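Local coordinates for Iron(III) ABC transporter, periplasmic iron-compound-binding protein (Vibrio cholerae, PDB 5GGY), which probably binds iron-loaded hydroxamate siderophores such as Desferal in the periplasm and delivers them to an ABC transporter for iron uptake, at residues Q29-G34 and E54-V59; V115-F120 and A139-F144. One frame throughout, in Å; residues are numbered along the deposited sequence.

Interaction 1: Q29-G34 and E54-V59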
loop_
_atom_site.group_PDB
_atom_site.type_symbol
_atom_site.label_atom_id
_atom_site.label_comp_id
_atom_site.label_asym_id
_atom_site.label_seq_id
_atom_site.Cartn_x
_atom_site.Cartn_y
_atom_site.Cartn_z
ATOM N N GLN A 29 15.926 3.446 2.250
ATOM C CA GLN A 29 14.823 3.597 3.194
ATOM C C GLN A 29 14.942 4.855 4.050
ATOM O O GLN A 29 13.995 5.635 4.144
ATOM C CB GLN A 29 14.727 2.371 4.107
ATOM C CG GLN A 29 14.476 1.044 3.395
ATOM C CD GLN A 29 13.049 0.880 2.898
ATOM O OE1 GLN A 29 12.511 1.746 2.208
ATOM N NE2 GLN A 29 12.430 -0.245 3.246
ATOM N N VAL A 30 16.101 5.054 4.673
ATOM C CA VAL A 30 16.282 6.194 5.570
ATOM C C VAL A 30 16.295 7.518 4.809
ATOM O O VAL A 30 15.823 8.533 5.318
ATOM C CB VAL A 30 17.581 6.075 6.405
ATOM C CG1 VAL A 30 17.446 4.979 7.445
ATOM C CG2 VAL A 30 18.787 5.831 5.510
ATOM N N LEU A 31 16.826 7.507 3.591
ATOM C CA LEU A 31 16.870 8.717 2.776
ATOM C C LEU A 31 15.470 9.158 2.371
ATOM O O LEU A 31 15.152 10.347 2.411
ATOM C CB LEU A 31 17.734 8.506 1.531
ATOM C CG LEU A 31 19.250 8.469 1.731
ATOM C CD1 LEU A 31 19.957 8.289 0.397
ATOM C CD2 LEU A 31 19.732 9.726 2.435
ATOM N N GLU A 32 14.639 8.193 1.982
ATOM C CA GLU A 32 13.268 8.479 1.575
ATOM C C GLU A 32 12.437 8.999 2.742
ATOM O O GLU A 32 11.453 9.711 2.547
ATOM C CB GLU A 32 12.614 7.230 0.981
ATOM C CG GLU A 32 13.256 6.742 -0.306
ATOM C CD GLU A 32 12.923 7.612 -1.505
ATOM O OE1 GLU A 32 13.497 7.370 -2.587
ATOM O OE2 GLU A 32 12.084 8.530 -1.373
ATOM N N LEU A 33 12.840 8.638 3.956
ATOM C CA LEU A 33 12.159 9.094 5.163
ATOM C C LEU A 33 12.639 10.477 5.584
ATOM O O LEU A 33 12.103 11.071 6.515
ATOM C CB LEU A 33 12.369 8.100 6.308
ATOM C CG LEU A 33 11.636 6.762 6.195
ATOM C CD1 LEU A 33 11.992 5.857 7.363
ATOM C CD2 LEU A 33 10.135 6.991 6.126
ATOM N N GLY A 34 13.648 10.986 4.888
ATOM C CA GLY A 34 14.220 12.277 5.217
ATOM C C GLY A 34 15.221 12.176 6.351
ATOM O O GLY A 34 15.423 13.127 7.101
ATOM N N GLU A 54 19.237 10.114 -4.251
ATOM C CA GLU A 54 20.600 10.629 -4.231
ATOM C C GLU A 54 21.144 10.715 -2.810
ATOM O O GLU A 54 20.489 11.245 -1.915
ATOM C CB GLU A 54 20.670 12.006 -4.891
ATOM C CG GLU A 54 22.070 12.603 -4.891
ATOM C CD GLU A 54 22.092 14.071 -5.265
ATOM O OE1 GLU A 54 23.167 14.696 -5.145
ATOM O OE2 GLU A 54 21.038 14.602 -5.678
ATOM N N VAL A 55 22.345 10.184 -2.611
ATOM C CA VAL A 55 23.011 10.276 -1.322
ATOM C C VAL A 55 23.630 11.659 -1.148
ATOM O O VAL A 55 24.410 12.099 -1.991
ATOM C CB VAL A 55 24.103 9.201 -1.175
ATOM C CG1 VAL A 55 24.884 9.404 0.110
ATOM C CG2 VAL A 55 23.486 7.809 -1.219
ATOM N N PRO A 56 23.265 12.359 -0.063
ATOM C CA PRO A 56 23.868 13.656 0.267
ATOM C C PRO A 56 25.382 13.547 0.434
ATOM O O PRO A 56 25.875 12.524 0.901
ATOM C CB PRO A 56 23.195 14.033 1.592
ATOM C CG PRO A 56 21.922 13.260 1.609
ATOM C CD PRO A 56 22.211 11.979 0.894
ATOM N N SER A 57 26.105 14.595 0.059
ATOM C CA SER A 57 27.565 14.583 0.100
ATOM C C SER A 57 28.110 14.538 1.529
ATOM O O SER A 57 29.288 14.244 1.737
ATOM C CB SER A 57 28.126 15.805 -0.635
ATOM O OG SER A 57 27.637 17.009 -0.070
ATOM N N SER A 58 27.253 14.822 2.503
ATOM C CA SER A 58 27.652 14.811 3.907
ATOM C C SER A 58 27.934 13.397 4.405
ATOM O O SER A 58 28.736 13.199 5.317
ATOM C CB SER A 58 26.571 15.450 4.774
ATOM O OG SER A 58 25.446 14.596 4.883
ATOM N N VAL A 59 27.258 12.421 3.806
ATOM C CA VAL A 59 27.395 11.021 4.198
ATOM C C VAL A 59 28.790 10.484 3.905
ATOM O O VAL A 59 29.272 10.581 2.777
ATOM C CB VAL A 59 26.368 10.136 3.471
ATOM C CG1 VAL A 59 26.377 8.728 4.048
ATOM C CG2 VAL A 59 24.983 10.753 3.563
#

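Interaction 2: V115-F120 and A139-F144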
loop_
_atom_site.group_PDB
_atom_site.type_symbol
_atom_site.label_atom_id
_atom_site.label_comp_id
_atom_site.label_asym_id
_atom_site.label_seq_id
_atom_site.Cartn_x
_atom_site.Cartn_y
_atom_site.Cartn_z
ATOM N N VAL A 115 8.241 -7.149 2.353
ATOM C CA VAL A 115 9.170 -6.971 3.463
ATOM C C VAL A 115 9.805 -5.586 3.411
ATOM O O VAL A 115 10.005 -4.941 4.438
ATOM C CB VAL A 115 10.271 -8.051 3.451
ATOM C CG1 VAL A 115 11.268 -7.815 4.572
ATOM C CG2 VAL A 115 9.654 -9.433 3.581
ATOM N N ALA A 116 10.101 -5.130 2.199
ATOM C CA ALA A 116 10.654 -3.794 1.987
ATOM C C ALA A 116 9.678 -2.720 2.447
ATOM O O ALA A 116 10.079 -1.726 3.056
ATOM C CB ALA A 116 11.009 -3.587 0.524
ATOM N N ILE A 117 8.401 -2.929 2.148
ATOM C CA ILE A 117 7.344 -2.018 2.565
ATOM C C ILE A 117 7.177 -2.032 4.079
ATOM O O ILE A 117 7.012 -0.992 4.711
ATOM C CB ILE A 117 5.994 -2.381 1.902
ATOM C CG1 ILE A 117 6.045 -2.089 0.406
ATOM C CG2 ILE A 117 4.857 -1.616 2.552
ATOM C CD1 ILE A 117 4.775 -2.457 -0.322
ATOM N N SER A 118 7.239 -3.224 4.658
ATOM C CA SER A 118 7.084 -3.384 6.096
ATOM C C SER A 118 8.249 -2.748 6.850
ATOM O O SER A 118 8.050 -2.094 7.875
ATOM C CB SER A 118 6.963 -4.865 6.462
ATOM O OG SER A 118 6.728 -5.020 7.853
ATOM N N HIS A 119 9.460 -2.937 6.336
ATOM C CA HIS A 119 10.647 -2.343 6.944
ATOM C C HIS A 119 10.597 -0.821 6.863
ATOM O O HIS A 119 11.015 -0.127 7.788
ATOM C CB HIS A 119 11.919 -2.864 6.274
ATOM C CG HIS A 119 12.256 -4.278 6.633
ATOM N ND1 HIS A 119 11.515 -5.011 7.534
ATOM C CD2 HIS A 119 13.253 -5.092 6.215
ATOM C CE1 HIS A 119 12.041 -6.217 7.656
ATOM N NE2 HIS A 119 13.097 -6.292 6.866
ATOM N N PHE A 120 10.084 -0.316 5.746
ATOM C CA PHE A 120 9.948 1.118 5.525
ATOM C C PHE A 120 9.050 1.742 6.583
ATOM O O PHE A 120 9.305 2.849 7.060
ATOM C CB PHE A 120 9.395 1.375 4.125
ATOM C CG PHE A 120 9.303 2.828 3.752
ATOM C CD1 PHE A 120 10.445 3.595 3.583
ATOM C CD2 PHE A 120 8.068 3.413 3.525
ATOM C CE1 PHE A 120 10.353 4.925 3.220
ATOM C CE2 PHE A 120 7.969 4.738 3.162
ATOM C CZ PHE A 120 9.108 5.497 3.009
ATOM N N ALA A 139 1.393 7.773 -2.614
ATOM C CA ALA A 139 1.786 8.293 -3.917
ATOM C C ALA A 139 2.276 7.168 -4.818
ATOM O O ALA A 139 2.095 7.209 -6.034
ATOM C CB ALA A 139 2.862 9.355 -3.762
ATOM N N MET A 140 2.892 6.163 -4.207
ATOM C CA MET A 140 3.410 5.014 -4.937
ATOM C C MET A 140 2.286 4.178 -5.545
ATOM O O MET A 140 2.327 3.834 -6.728
ATOM C CB MET A 140 4.271 4.146 -4.017
ATOM C CG MET A 140 5.067 3.080 -4.747
ATOM S SD MET A 140 6.114 2.099 -3.660
ATOM C CE MET A 140 4.889 1.141 -2.776
ATOM N N TYR A 141 1.284 3.856 -4.733
ATOM C CA TYR A 141 0.155 3.045 -5.181
ATOM C C TYR A 141 -0.656 3.774 -6.242
ATOM O O TYR A 141 -1.228 3.155 -7.139
ATOM C CB TYR A 141 -0.734 2.671 -3.995
ATOM C CG TYR A 141 -0.033 1.808 -2.971
ATOM C CD1 TYR A 141 0.796 0.765 -3.366
ATOM C CD2 TYR A 141 -0.186 2.045 -1.610
ATOM C CE1 TYR A 141 1.443 -0.025 -2.435
ATOM C CE2 TYR A 141 0.458 1.259 -0.672
ATOM C CZ TYR A 141 1.271 0.228 -1.089
ATOM O OH TYR A 141 1.914 -0.556 -0.156
ATOM N N ALA A 142 -0.696 5.098 -6.137
ATOM C CA ALA A 142 -1.354 5.921 -7.141
ATOM C C ALA A 142 -0.531 5.934 -8.426
ATOM O O ALA A 142 -1.077 5.852 -9.527
ATOM C CB ALA A 142 -1.566 7.334 -6.622
ATOM N N ARG A 143 0.786 6.032 -8.269
ATOM C CA ARG A 143 1.711 6.010 -9.398
ATOM C C ARG A 143 1.612 4.694 -10.163
ATOM O O ARG A 143 1.691 4.680 -11.392
ATOM C CB ARG A 143 3.145 6.232 -8.914
ATOM C CG ARG A 143 4.176 6.312 -10.024
ATOM C CD ARG A 143 3.805 7.382 -11.036
ATOM N NE ARG A 143 4.867 7.610 -12.011
ATOM C CZ ARG A 143 4.720 8.332 -13.116
ATOM N NH1 ARG A 143 3.549 8.888 -13.392
ATOM N NH2 ARG A 143 5.739 8.492 -13.948
ATOM N N PHE A 144 1.436 3.597 -9.429
ATOM C CA PHE A 144 1.277 2.272 -10.028
ATOM C C PHE A 144 0.095 2.245 -10.990
ATOM O O PHE A 144 0.182 1.698 -12.089
ATOM C CB PHE A 144 1.082 1.205 -8.947
ATOM C CG PHE A 144 2.326 0.889 -8.168
ATOM C CD1 PHE A 144 3.572 0.947 -8.767
ATOM C CD2 PHE A 144 2.246 0.530 -6.833
ATOM C CE1 PHE A 144 4.713 0.656 -8.050
ATOM C CE2 PHE A 144 3.382 0.233 -6.111
ATOM C CZ PHE A 144 4.619 0.295 -6.719
#

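Interaction 1: Q29-G34 and E54-V59
Leu31 points its CD2 methyl at the CD corner of the Pro56 ring, 3.7 Å away. The other leucine methyl, CD1, turns to Val55 and approaches its CG2 at 3.9 Å; here the two side chains cross at about a right angle. The same CD1 lies 3.8 Å from the carbonyl oxygen Glu54 O, so the fork of the leucine spans three consecutive residues of the loop. Leu31 has CG anti to its carbonyl carbon (chi1 -74°), which carries both methyls off the helix toward 54-59. With CG2 beside the backbone N, Val55 turns that methyl to Leu31, and its side chain also packs on Leu43 and Tyr46 of helix 43-49. The contact lies in the N-terminal part of a family 8 solute-binding protein, between the last turn of helix 24-32 and the loop leading into strand 60-61. That helix closes in a Schellman motif: Gly34, with positive phi, sends its N to Leu31 O at 3.0 Å. On the loop side, a type I turn from Pro56 to Val59 is closed by Val59 N to Pro56 O. Pro37 and Pro53 also pack on Leu31, and Glu54 takes part through its backbone oxygen, its CB being directed away from the helix.

Interaction 2: V115-F120 and A139-F144
The Tyr141 ring meets Ile117 at its edge: Ile117 CD1 lies near the ring plane, 3.4 Å from Tyr141 OH and 4.5 Å from Tyr141 CZ. The two side chains come from opposite directions, and the branch methyl Ile117 CG2 stands farther from the same hydroxyl, at 4.1 Å. Two other rings are flanked by their own helices: Val115 O lies over one face of His119, and Met140 O over one face of Phe144, each 3.2 Å above the plane and offset toward the rim. Tyr184 of helix 181-188 touches Ile117, Tyr141 and Phe144, adding a third helix to the packing. A chi2 of 178° stretches the CG1 branch of Ile117 out straight, so that CD1 reaches the tyrosine hydroxyl. Met140 comes in beside the tyrosine and brings its CE methyl to 4.4 Å from Ile117 CD1; its thioether chain is extended through chi2 and then bends at chi3 (71°). Helices 112-126 and 130-154 are consecutive, and the second is the long helix that spans the two lobes in this class of binding proteins. Between the two segments the backbones stay well apart, the nearest CA atoms, those of Ile117 and Met140, being 11.0 Å from each other, and long side chains bridge the gap. No hydrogen bond joins the segments. The Tyr141 hydroxyl instead bonds to Glu54 OE1 of the second subunit, whose Val47 also packs on Tyr141, so Ile117 gives the hydroxyl van der Waals contact alone, while its hydrogen bond is made across the subunit interface.

From the N terminus the chain runs through strand 19-21 into helix 24-32, and interaction 1 closes a loop of 19 residues that takes in helix 43-49 before the chain enters strand 60-61. Much later, interaction 2 closes an 18-residue helical hairpin: the end of helix 112-126, a short turn and the start of helix 130-154. The two follow in series, neither nesting nor crossing, their centres about 18 Å apart. Segments 29-34 and 115-120 nevertheless meet directly: Gln29 NE2 probably hydrogen-bonds to Ala116 O at 2.8 Å, and Leu33 CD2 packs on Phe120 CE1 at 3.6 Å. Helix 24-32 thus lies between loop 54-59 and helix 112-126, which interaction 2 ties to long helix 130-154.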